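Local coordinates for probable leucine/isoleucine/valine-binding protein (Rhodopirellula baltica, PDB 4KV7) that probably binds a branched-chain amino acid or related small ligand, as a periplasmic binding protein of the leucine-binding family, at residues T142-P156 and G172-Q184. The protein carries 1 engineered substitution. Sequence-based numbering, arbitrary orientation.
Sequences TAAMVDALVAKGIKP and GFFGGLAAIRRHQ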
ATOM      1  N   THR A 142      12.046  -0.453   3.869  1.00  8.75           N
ATOM      2  CA  THR A 142      13.128   0.373   4.412  1.00  9.48           C
ATOM      3  C   THR A 142      14.438  -0.383   4.539  1.00 10.21           C
ATOM      4  O   THR A 142      15.508   0.199   4.367  1.00 11.22           O
ATOM      5  CB  THR A 142      12.752   1.052   5.751  1.00 10.54           C
ATOM      6  OG1 THR A 142      12.363   0.062   6.709  1.00  9.51           O
ATOM      7  CG2 THR A 142      11.633   2.080   5.554  1.00 10.21           C
ATOM      8  N   ALA A 143      14.371  -1.676   4.825  1.00  9.52           N
ATOM      9  CA  ALA A 143      15.583  -2.489   4.864  1.00 10.05           C
ATOM     10  C   ALA A 143      16.220  -2.517   3.482  1.00  9.30           C
ATOM     11  O   ALA A 143      17.441  -2.387   3.351  1.00 10.50           O
ATOM     12  CB  ALA A 143      15.265  -3.905   5.343  1.00 11.16           C
ATOM     13  N   ALA A 144      15.408  -2.709   2.450  1.00 10.28           N
ATOM     14  CA  ALA A 144      15.937  -2.746   1.089  1.00 10.19           C
ATOM     15  C   ALA A 144      16.613  -1.423   0.724  1.00  9.80           C
ATOM     16  O   ALA A 144      17.708  -1.414   0.165  1.00 11.00           O
ATOM     17  CB  ALA A 144      14.840  -3.082   0.103  1.00 11.43           C
HETATM   18  N   MSE A 145      15.966  -0.310   1.065  1.00  9.14           N
HETATM   19  CA  MSE A 145      16.522   1.008   0.801  1.00 10.17           C
HETATM   20  C   MSE A 145      17.843   1.218   1.522  1.00 10.08           C
HETATM   21  O   MSE A 145      18.835   1.641   0.919  1.00 10.24           O
HETATM   22  CB  MSE A 145      15.549   2.093   1.265  1.00  8.68           C
HETATM   23  CG  MSE A 145      14.269   2.201   0.490  1.00  9.94           C
HETATM   24 SE   MSE A 145      13.227   3.533   1.381  0.62 10.87          SE
HETATM   25  CE  MSE A 145      11.801   3.811   0.073  1.00 10.36           C
ATOM     26  N   VAL A 146      17.847   0.963   2.830  1.00 10.09           N
ATOM     27  CA  VAL A 146      19.025   1.240   3.635  1.00 10.46           C
ATOM     28  C   VAL A 146      20.195   0.373   3.190  1.00 11.09           C
ATOM     29  O   VAL A 146      21.314   0.877   3.029  1.00 12.24           O
ATOM     30  CB  VAL A 146      18.733   1.089   5.141  1.00  9.81           C
ATOM     31  CG1 VAL A 146      20.031   1.035   5.956  1.00 12.17           C
ATOM     32  CG2 VAL A 146      17.814   2.211   5.615  1.00 11.32           C
ATOM     33  N   ASP A 147      19.958  -0.920   2.983  1.00 10.40           N
ATOM     34  CA  ASP A 147      21.045  -1.788   2.550  1.00 11.93           C
ATOM     35  C   ASP A 147      21.622  -1.312   1.221  1.00 11.64           C
ATOM     36  O   ASP A 147      22.836  -1.319   1.028  1.00 12.31           O
ATOM     37  CB  ASP A 147      20.576  -3.242   2.416  1.00 12.65           C
ATOM     38  CG  ASP A 147      20.319  -3.917   3.756  1.00 13.58           C
ATOM     39  OD1 ASP A 147      20.800  -3.420   4.790  1.00 15.67           O
ATOM     40  OD2 ASP A 147      19.623  -4.959   3.762  1.00 15.61           O
ATOM     41  N   ALA A 148      20.752  -0.889   0.309  1.00 11.14           N
ATOM     42  CA  ALA A 148      21.219  -0.444  -0.999  1.00 11.43           C
ATOM     43  C   ALA A 148      21.996   0.867  -0.921  1.00 12.10           C
ATOM     44  O   ALA A 148      22.980   1.046  -1.630  1.00 13.41           O
ATOM     45  CB  ALA A 148      20.065  -0.315  -1.954  1.00 13.39           C
ATOM     46  N   LEU A 149      21.547   1.781  -0.067  1.00 11.97           N
ATOM     47  CA  LEU A 149      22.248   3.044   0.124  1.00 12.46           C
ATOM     48  C   LEU A 149      23.644   2.819   0.690  1.00 12.39           C
ATOM     49  O   LEU A 149      24.622   3.392   0.210  1.00 13.05           O
ATOM     50  CB  LEU A 149      21.439   3.965   1.042  1.00 12.49           C
ATOM     51  CG  LEU A 149      20.192   4.567   0.398  1.00 11.73           C
ATOM     52  CD1 LEU A 149      19.242   5.082   1.461  1.00 13.07           C
ATOM     53  CD2 LEU A 149      20.597   5.692  -0.554  1.00 14.75           C
ATOM     54  N   VAL A 150      23.721   1.993   1.726  1.00 12.94           N
ATOM     55  CA  VAL A 150      24.995   1.717   2.369  1.00 14.36           C
ATOM     56  C   VAL A 150      25.939   1.001   1.408  1.00 13.99           C
ATOM     57  O   VAL A 150      27.131   1.277   1.398  1.00 15.18           O
ATOM     58  CB  VAL A 150      24.788   0.908   3.669  1.00 15.28           C
ATOM     59  CG1 VAL A 150      26.107   0.414   4.231  1.00 18.15           C
ATOM     60  CG2 VAL A 150      24.044   1.761   4.696  1.00 15.79           C
ATOM     61  N   ALA A 151      25.409   0.113   0.575  1.00 14.51           N
ATOM     62  CA  ALA A 151      26.243  -0.576  -0.408  1.00 16.22           C
ATOM     63  C   ALA A 151      26.868   0.401  -1.415  1.00 15.78           C
ATOM     64  O   ALA A 151      27.919   0.123  -1.984  1.00 18.47           O
ATOM     65  CB  ALA A 151      25.435  -1.653  -1.125  1.00 16.73           C
ATOM     66  N   LYS A 152      26.215   1.543  -1.625  1.00 15.58           N
ATOM     67  CA  LYS A 152      26.713   2.561  -2.545  1.00 17.25           C
ATOM     68  C   LYS A 152      27.605   3.592  -1.861  1.00 18.87           C
ATOM     69  O   LYS A 152      28.078   4.533  -2.501  1.00 23.08           O
ATOM     70  CB  LYS A 152      25.555   3.262  -3.259  1.00 18.94           C
ATOM     71  CG  LYS A 152      24.890   2.407  -4.317  1.00 22.13           C
ATOM     72  CD  LYS A 152      25.905   1.972  -5.360  1.00 28.56           C
ATOM     73  CE  LYS A 152      25.344   0.896  -6.267  1.00 27.93           C
ATOM     74  NZ  LYS A 152      26.383   0.378  -7.203  1.00 32.05           N
ATOM     75  N   GLY A 153      27.847   3.419  -0.566  1.00 18.04           N
ATOM     76  CA  GLY A 153      28.787   4.276   0.136  1.00 19.12           C
ATOM     77  C   GLY A 153      28.157   5.426   0.902  1.00 17.06           C
ATOM     78  O   GLY A 153      28.861   6.260   1.469  1.00 19.40           O
ATOM     79  N   ILE A 154      26.832   5.483   0.931  1.00 17.05           N
ATOM     80  CA  ILE A 154      26.159   6.421   1.816  1.00 15.66           C
ATOM     81  C   ILE A 154      26.360   5.916   3.241  1.00 17.10           C
ATOM     82  O   ILE A 154      26.138   4.738   3.529  1.00 18.16           O
ATOM     83  CB  ILE A 154      24.671   6.530   1.490  1.00 15.57           C
ATOM     84  CG1 ILE A 154      24.481   6.971   0.038  1.00 16.21           C
ATOM     85  CG2 ILE A 154      23.968   7.489   2.454  1.00 16.11           C
ATOM     86  CD1 ILE A 154      25.036   8.344  -0.268  1.00 19.49           C
ATOM     87  N   LYS A 155      26.829   6.789   4.121  1.00 15.61           N
ATOM     88  CA  LYS A 155      27.060   6.392   5.503  1.00 16.42           C
ATOM     89  C   LYS A 155      25.743   6.294   6.246  1.00 16.17           C
ATOM     90  O   LYS A 155      24.820   7.052   5.959  1.00 14.22           O
ATOM     91  CB  LYS A 155      27.971   7.394   6.198  1.00 17.86           C
ATOM     92  CG  LYS A 155      29.349   7.468   5.582  1.00 20.70           C
ATOM     93  CD  LYS A 155      30.265   8.398   6.356  1.00 25.96           C
ATOM     94  CE  LYS A 155      31.725   8.153   5.998  1.00 32.39           C
ATOM     95  NZ  LYS A 155      31.955   8.217   4.528  1.00 37.26           N
ATOM     96  N   PRO A 156      25.643   5.351   7.204  1.00 14.95           N
ATOM     97  CA  PRO A 156      24.412   5.249   7.992  1.00 15.80           C
ATOM     98  C   PRO A 156      23.955   6.594   8.567  1.00 15.37           C
ATOM     99  O   PRO A 156      22.757   6.880   8.545  1.00 15.63           O
ATOM    100  CB  PRO A 156      24.805   4.278   9.105  1.00 17.54           C
ATOM    101  CG  PRO A 156      25.810   3.376   8.463  1.00 18.52           C
ATOM    102  CD  PRO A 156      26.589   4.259   7.514  1.00 16.85           C
ATOM    103  N   GLY A 172       7.423   3.526   9.623  1.00  9.39           N
ATOM    104  CA  GLY A 172       8.470   3.599   8.618  1.00  9.63           C
ATOM    105  C   GLY A 172       9.807   4.034   9.198  1.00  8.89           C
ATOM    106  O   GLY A 172      10.863   3.486   8.845  1.00  9.79           O
ATOM    107  N   PHE A 173       9.767   5.026  10.080  1.00  9.05           N
ATOM    108  CA  PHE A 173      10.964   5.477  10.774  1.00  9.71           C
ATOM    109  C   PHE A 173      11.608   4.347  11.566  1.00  9.63           C
ATOM    110  O   PHE A 173      12.821   4.139  11.497  1.00  9.83           O
ATOM    111  CB  PHE A 173      10.631   6.647  11.697  1.00  9.56           C
ATOM    112  CG  PHE A 173      11.813   7.134  12.476  1.00 10.88           C
ATOM    113  CD1 PHE A 173      12.848   7.824  11.845  1.00 11.93           C
ATOM    114  CD2 PHE A 173      11.898   6.908  13.842  1.00 13.35           C
ATOM    115  CE1 PHE A 173      13.941   8.267  12.569  1.00 12.89           C
ATOM    116  CE2 PHE A 173      12.987   7.357  14.568  1.00 16.32           C
ATOM    117  CZ  PHE A 173      14.007   8.037  13.930  1.00 14.23           C
ATOM    118  N   PHE A 174      10.806   3.625  12.327  1.00  9.89           N
ATOM    119  CA  PHE A 174      11.338   2.526  13.117  1.00 10.66           C
ATOM    120  C   PHE A 174      11.913   1.417  12.240  1.00  9.03           C
ATOM    121  O   PHE A 174      12.916   0.798  12.602  1.00 10.62           O
ATOM    122  CB  PHE A 174      10.275   2.014  14.086  1.00 12.71           C
ATOM    123  CG  PHE A 174       9.939   2.997  15.181  1.00 17.93           C
ATOM    124  CD1 PHE A 174      10.918   3.824  15.709  1.00 22.98           C
ATOM    125  CD2 PHE A 174       8.643   3.110  15.666  1.00 19.40           C
ATOM    126  CE1 PHE A 174      10.614   4.737  16.716  1.00 28.08           C
ATOM    127  CE2 PHE A 174       8.329   4.018  16.671  1.00 22.23           C
ATOM    128  CZ  PHE A 174       9.316   4.832  17.190  1.00 26.20           C
ATOM    129  N   GLY A 175      11.312   1.183  11.075  1.00 10.18           N
ATOM    130  CA  GLY A 175      11.881   0.250  10.113  1.00 11.90           C
ATOM    131  C   GLY A 175      13.244   0.719   9.632  1.00  9.30           C
ATOM    132  O   GLY A 175      14.195  -0.063   9.554  1.00 10.41           O
ATOM    133  N   GLY A 176      13.355   1.999   9.311  1.00 10.12           N
ATOM    134  CA  GLY A 176      14.626   2.560   8.896  1.00 10.14           C
ATOM    135  C   GLY A 176      15.688   2.486   9.977  1.00  9.36           C
ATOM    136  O   GLY A 176      16.843   2.138   9.709  1.00 10.27           O
ATOM    137  N   LEU A 177      15.293   2.791  11.208  1.00  9.70           N
ATOM    138  CA  LEU A 177      16.176   2.714  12.361  1.00 11.00           C
ATOM    139  C   LEU A 177      16.733   1.302  12.530  1.00 10.11           C
ATOM    140  O   LEU A 177      17.939   1.119  12.732  1.00 11.29           O
ATOM    141  CB  LEU A 177      15.419   3.142  13.617  1.00 11.66           C
ATOM    142  CG  LEU A 177      16.153   2.970  14.943  1.00 13.20           C
ATOM    143  CD1 LEU A 177      17.406   3.836  15.029  1.00 14.57           C
ATOM    144  CD2 LEU A 177      15.204   3.273  16.093  1.00 16.91           C
ATOM    145  N   ALA A 178      15.856   0.302  12.470  1.00 10.30           N
ATOM    146  CA  ALA A 178      16.293  -1.085  12.601  1.00 11.30           C
ATOM    147  C   ALA A 178      17.273  -1.458  11.490  1.00 10.58           C
ATOM    148  O   ALA A 178      18.284  -2.127  11.732  1.00 11.42           O
ATOM    149  CB  ALA A 178      15.095  -2.017  12.585  1.00 12.51           C
ATOM    150  N   ALA A 179      16.995  -1.011  10.274  1.00 10.19           N
ATOM    151  CA  ALA A 179      17.863  -1.341   9.154  1.00 10.77           C
ATOM    152  C   ALA A 179      19.237  -0.689   9.298  1.00 10.47           C
ATOM    153  O   ALA A 179      20.260  -1.303   9.021  1.00 11.77           O
ATOM    154  CB  ALA A 179      17.214  -0.959   7.836  1.00 12.07           C
ATOM    155  N   ILE A 180      19.254   0.562   9.744  1.00 10.38           N
ATOM    156  CA  ILE A 180      20.503   1.277   9.984  1.00 10.90           C
ATOM    157  C   ILE A 180      21.318   0.591  11.086  1.00 11.57           C
ATOM    158  O   ILE A 180      22.536   0.426  10.970  1.00 11.38           O
ATOM    159  CB  ILE A 180      20.211   2.757  10.333  1.00 10.69           C
ATOM    160  CG1 ILE A 180      19.780   3.517   9.074  1.00 11.09           C
ATOM    161  CG2 ILE A 180      21.427   3.431  10.953  1.00 13.70           C
ATOM    162  CD1 ILE A 180      19.145   4.879   9.342  1.00 12.44           C
ATOM    163  N   ARG A 181      20.626   0.178  12.147  1.00 11.82           N
ATOM    164  CA  ARG A 181      21.276  -0.446  13.295  1.00 13.42           C
ATOM    165  C   ARG A 181      21.974  -1.746  12.960  1.00 12.98           C
ATOM    166  O   ARG A 181      22.871  -2.166  13.666  1.00 14.06           O
ATOM    167  CB  ARG A 181      20.272  -0.667  14.424  1.00 14.91           C
ATOM    168  CG  ARG A 181      20.029   0.581  15.217  1.00 15.94           C
ATOM    169  CD  ARG A 181      19.076   0.353  16.365  1.00 16.94           C
ATOM    170  NE  ARG A 181      19.241   1.402  17.363  1.00 21.26           N
ATOM    171  CZ  ARG A 181      18.293   1.817  18.196  1.00 19.06           C
ATOM    172  NH1 ARG A 181      17.085   1.276  18.169  1.00 19.86           N
ATOM    173  NH2 ARG A 181      18.567   2.779  19.067  1.00 29.10           N
ATOM    174  N   ARG A 182      21.585  -2.388  11.870  1.00 12.84           N
ATOM    175  CA  ARG A 182      22.272  -3.594  11.464  1.00 14.19           C
ATOM    176  C   ARG A 182      23.679  -3.268  10.973  1.00 12.90           C
ATOM    177  O   ARG A 182      24.572  -4.099  11.048  1.00 15.21           O
ATOM    178  CB  ARG A 182      21.469  -4.279  10.365  1.00 16.61           C
ATOM    179  CG  ARG A 182      21.527  -5.785  10.402  1.00 18.38           C
ATOM    180  CD  ARG A 182      20.574  -6.376   9.351  1.00 14.63           C
ATOM    181  NE  ARG A 182      20.946  -5.946   8.008  1.00 13.46           N
ATOM    182  CZ  ARG A 182      22.012  -6.384   7.347  1.00 14.84           C
ATOM    183  NH1 ARG A 182      22.279  -5.914   6.136  1.00 14.74           N
ATOM    184  NH2 ARG A 182      22.826  -7.277   7.895  1.00 12.73           N
ATOM    185  N   HIS A 183      23.858  -2.045  10.471  1.00 13.26           N
ATOM    186  CA  HIS A 183      25.146  -1.584   9.952  1.00 12.55           C
ATOM    187  C   HIS A 183      25.975  -0.795  10.955  1.00 14.30           C
ATOM    188  O   HIS A 183      27.193  -0.776  10.871  1.00 17.59           O
ATOM    189  CB  HIS A 183      24.930  -0.713   8.712  1.00 12.95           C
ATOM    190  CG  HIS A 183      24.321  -1.452   7.571  1.00 13.20           C
ATOM    191  ND1 HIS A 183      25.037  -2.340   6.801  1.00 16.69           N
ATOM    192  CD2 HIS A 183      23.055  -1.465   7.090  1.00 13.35           C
ATOM    193  CE1 HIS A 183      24.241  -2.854   5.879  1.00 17.04           C
ATOM    194  NE2 HIS A 183      23.035  -2.341   6.035  1.00 15.26           N
ATOM    195  N   GLN A 184      25.313  -0.128  11.886  1.00 14.31           N
ATOM    196  CA  GLN A 184      26.022   0.753  12.807  1.00 16.74           C
ATOM    197  C   GLN A 184      25.158   1.011  14.020  1.00 16.62           C
ATOM    198  O   GLN A 184      23.991   1.346  13.877  1.00 18.02           O
ATOM    199  CB  GLN A 184      26.329   2.088  12.121  1.00 19.58           C
ATOM    200  CG  GLN A 184      27.110   3.063  12.998  1.00 25.55           C
ATOM    201  CD  GLN A 184      27.397   4.381  12.301  1.00 30.63           C
ATOM    202  OE1 GLN A 184      27.660   4.418  11.101  1.00 31.33           O
ATOM    203  NE2 GLN A 184      27.351   5.471  13.056  1.00 32.29           N
TER
HETATM  204  O   HOH W   1      19.691  -3.457   7.306  1.00 13.89           O
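Val146 enters the facing helix as a knob, its isopropyl group set among Gly176, Ala179, Ile180 and His183. CG1 lies anti to the backbone N (chi1 166°), which carries it along the Ala179 carbonyl to within 4.0 Å of Ile180 CG1; the two side chains cross nearly at right angles. Ala179 CB reaches back to Val146 CB at 3.7 Å and also touches Ala143. At the start of the contact, Thr142 OG1 lies 3.1 Å from Gly175 C, where a CB on Gly175 would clash; the hydroxyl is turned to its own helix, chiefly to Tyr138 O, and does not bond across the interface. Glycine thus permits the close approach, with axes 8.5 Å apart and crossing at -39°.

Polar chemistry gathers at the other end, on one oxygen. His183 NE2 gives Asp147 OD1 a fairly straight 2.8 Å hydrogen bond, in the ring plane and on the anti side of the carboxylate, whose plane stands almost upright to the ring. From the same carboxylate face, but higher above it, Arg182 NH1 adds a 3.2 Å salt bridge, the chain bending at chi3 (61°) to turn the guanidinium edge toward the carboxylate. A water donates to Asp147 OD1 and Ala179 O and accepts from Arg182 NE. Val150 CG1 sits over one face of the imidazole, toward its rim, in a CH-pi contact, 4.1 Å from the ring centroid. Beyond it, Pro156 packs against Ile180 CG2 and, crosswise, Gln184 OE1.

An asparagine at Asp147 would probably leave the Arg182 guanidinium without its countercharge and hold His183 less firmly. The helices lie side by side in a Rossmann-like lobe, Ile180 on Phe161 of strand 159-164, Val146 on Ile221 of strand 219-223. Val146 and Ala179 interlock mid-contact, while the shared carboxylate oxygen is likely to fix the imidazole's orientation and balance the Arg182 charge.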